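Local coordinates for protein Rab GDP dissociation inhibitor alpha (Naegleria fowleri, PDB 6C87) that probably binds prenylated, GDP-bound Rab GTPases, slows release of their nucleotide and carries them between membranes and cytosol, at residues A[197-202]-A[216-221]. Residues are numbered along the deposited sequence; the frame is centred on the assembly and turned at random.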
loop_
_atom_site.group_PDB
_atom_site.type_symbol
_atom_site.label_atom_id
_atom_site.label_comp_id
_atom_site.label_asym_id
_atom_site.label_seq_id
_atom_site.Cartn_x
_atom_site.Cartn_y
_atom_site.Cartn_z
ATOM N N ALA A 197 -13.823 18.767 20.092
ATOM C CA ALA A 197 -15.171 18.662 19.552
ATOM C C ALA A 197 -15.201 18.503 18.037
ATOM O O ALA A 197 -16.178 17.953 17.513
ATOM C CB ALA A 197 -16.005 19.889 19.948
ATOM N N VAL A 198 -14.170 18.966 17.322
ATOM C CA VAL A 198 -14.127 18.819 15.868
ATOM C C VAL A 198 -13.236 17.655 15.455
ATOM O O VAL A 198 -13.675 16.744 14.745
ATOM C CB VAL A 198 -13.641 20.107 15.179
ATOM C CG1 VAL A 198 -13.638 19.905 13.678
ATOM C CG2 VAL A 198 -14.506 21.287 15.558
ATOM N N ALA A 199 -11.973 17.688 15.877
ATOM C CA ALA A 199 -11.012 16.659 15.498
ATOM C C ALA A 199 -11.101 15.412 16.369
ATOM O O ALA A 199 -10.509 14.388 16.011
ATOM C CB ALA A 199 -9.594 17.233 15.536
ATOM N N LEU A 200 -11.813 15.489 17.498
ATOM C CA LEU A 200 -12.162 14.348 18.351
ATOM C C LEU A 200 -10.966 13.756 19.093
ATOM O O LEU A 200 -10.959 12.569 19.422
ATOM C CB LEU A 200 -12.874 13.249 17.549
ATOM C CG LEU A 200 -14.144 13.682 16.820
ATOM C CD1 LEU A 200 -14.960 12.452 16.456
ATOM C CD2 LEU A 200 -14.973 14.691 17.635
ATOM N N TYR A 201 -9.953 14.563 19.385
ATOM C CA TYR A 201 -8.916 14.124 20.305
ATOM C C TYR A 201 -9.451 14.171 21.730
ATOM O O TYR A 201 -10.334 14.965 22.057
ATOM C CB TYR A 201 -7.663 14.996 20.190
ATOM C CG TYR A 201 -6.896 14.810 18.900
ATOM C CD1 TYR A 201 -6.172 13.648 18.662
ATOM C CD2 TYR A 201 -6.888 15.801 17.922
ATOM C CE1 TYR A 201 -5.470 13.473 17.484
ATOM C CE2 TYR A 201 -6.185 15.636 16.742
ATOM C CZ TYR A 201 -5.477 14.472 16.529
ATOM O OH TYR A 201 -4.779 14.301 15.355
ATOM N N THR A 202 -8.918 13.299 22.576
ATOM C CA THR A 202 -9.344 13.221 23.962
ATOM C C THR A 202 -8.401 13.936 24.912
ATOM O O THR A 202 -8.786 14.199 26.055
ATOM C CB THR A 202 -9.471 11.757 24.387
ATOM O OG1 THR A 202 -8.180 11.143 24.338
ATOM C CG2 THR A 202 -10.390 11.024 23.434
ATOM N N ILE A 216 -5.644 18.506 10.261
ATOM C CA ILE A 216 -6.470 19.140 9.235
ATOM C C ILE A 216 -7.369 18.110 8.571
ATOM O O ILE A 216 -8.547 18.374 8.304
ATOM C CB ILE A 216 -5.587 19.861 8.199
ATOM C CG1 ILE A 216 -4.850 21.046 8.829
ATOM C CG2 ILE A 216 -6.423 20.323 7.006
ATOM C CD1 ILE A 216 -3.850 21.714 7.877
ATOM N N GLU A 217 -6.833 16.911 8.309
ATOM C CA GLU A 217 -7.635 15.860 7.690
ATOM C C GLU A 217 -8.840 15.501 8.555
ATOM O O GLU A 217 -9.944 15.299 8.034
ATOM C CB GLU A 217 -6.767 14.625 7.428
ATOM N N ARG A 218 -8.658 15.461 9.883
ATOM C CA ARG A 218 -9.764 15.153 10.785
ATOM C C ARG A 218 -10.831 16.242 10.764
ATOM O O ARG A 218 -12.029 15.948 10.823
ATOM C CB ARG A 218 -9.255 14.977 12.213
ATOM C CG ARG A 218 -8.378 13.799 12.469
ATOM C CD ARG A 218 -7.946 13.858 13.924
ATOM N NE ARG A 218 -7.442 12.584 14.418
ATOM C CZ ARG A 218 -8.108 11.793 15.250
ATOM N NH1 ARG A 218 -9.311 12.145 15.682
ATOM N NH2 ARG A 218 -7.570 10.648 15.650
ATOM N N MET A 219 -10.419 17.507 10.729
ATOM C CA MET A 219 -11.404 18.580 10.647
ATOM C C MET A 219 -12.159 18.528 9.323
ATOM O O MET A 219 -13.365 18.797 9.281
ATOM C CB MET A 219 -10.721 19.932 10.831
ATOM C CG MET A 219 -9.868 20.026 12.084
ATOM S SD MET A 219 -9.021 21.618 12.304
ATOM C CE MET A 219 -9.795 22.633 11.037
ATOM N N ARG A 220 -11.465 18.179 8.231
ATOM C CA ARG A 220 -12.132 18.038 6.938
ATOM C C ARG A 220 -13.134 16.890 6.958
ATOM O O ARG A 220 -14.209 16.985 6.355
ATOM C CB ARG A 220 -11.106 17.819 5.824
ATOM C CG ARG A 220 -10.075 18.925 5.660
ATOM C CD ARG A 220 -10.540 20.050 4.750
ATOM N NE ARG A 220 -9.517 21.088 4.642
ATOM C CZ ARG A 220 -8.459 21.015 3.840
ATOM N NH1 ARG A 220 -8.284 19.952 3.069
ATOM N NH2 ARG A 220 -7.573 22.002 3.810
ATOM N N LEU A 221 -12.791 15.790 7.626
ATOM C CA LEU A 221 -13.729 14.683 7.733
ATOM C C LEU A 221 -15.010 15.119 8.428
ATOM O O LEU A 221 -16.117 14.787 7.980
ATOM C CB LEU A 221 -13.072 13.533 8.494
ATOM C CG LEU A 221 -13.947 12.324 8.812
ATOM C CD1 LEU A 221 -14.408 11.647 7.527
ATOM C CD2 LEU A 221 -13.179 11.360 9.702
#
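Arg218 lays its guanidinium over one face of the Tyr201 ring, toward the hydroxyl end. NE of Arg218 lies 3.4 Å from CZ of Tyr201. CZ of Arg218 is 4.2 Å from the ring centroid, over the face, a cation-pi contact. The two planes are 31° apart, so the groups are inclined to each other. The Arg218 chain is extended from CG to NE and reaches from helix 212-229 across to the chain leaving helix 188-198. There NH1 of Arg218 donates a hydrogen bond of 2.6 Å to the backbone O of Ala199. The carbonyl is met nearly head-on, but the bond is bent, with an N-H...O angle of 140°. NH2 of Arg218 forms a salt bridge with Glu422, which helps the Ala199 bond and the Tyr201 ring hold the guanidinium's rotation.

Nearer the backbone of helix 212-229, the contacts are apolar. CB of Ala199 sits 4.0 Å from CB of Arg218. Val198 turns CG1 to Met219, 4.1 Å from its CB. Leu200, with positive phi, is the first residue to leave helical backbone angles, and Tyr201 follows.

This is a turn after one helix packed on the side of another, within the GDI fold. Short helix 206-209 lies between them in sequence. Tyr201 also stacks on Tyr206 and touches Val215 of helix 212-229. Val198 packs on Tyr222 of that helix and on Val128 and Ile130, while Leu200 and Leu221 both rest on Met90 of strand 89-90.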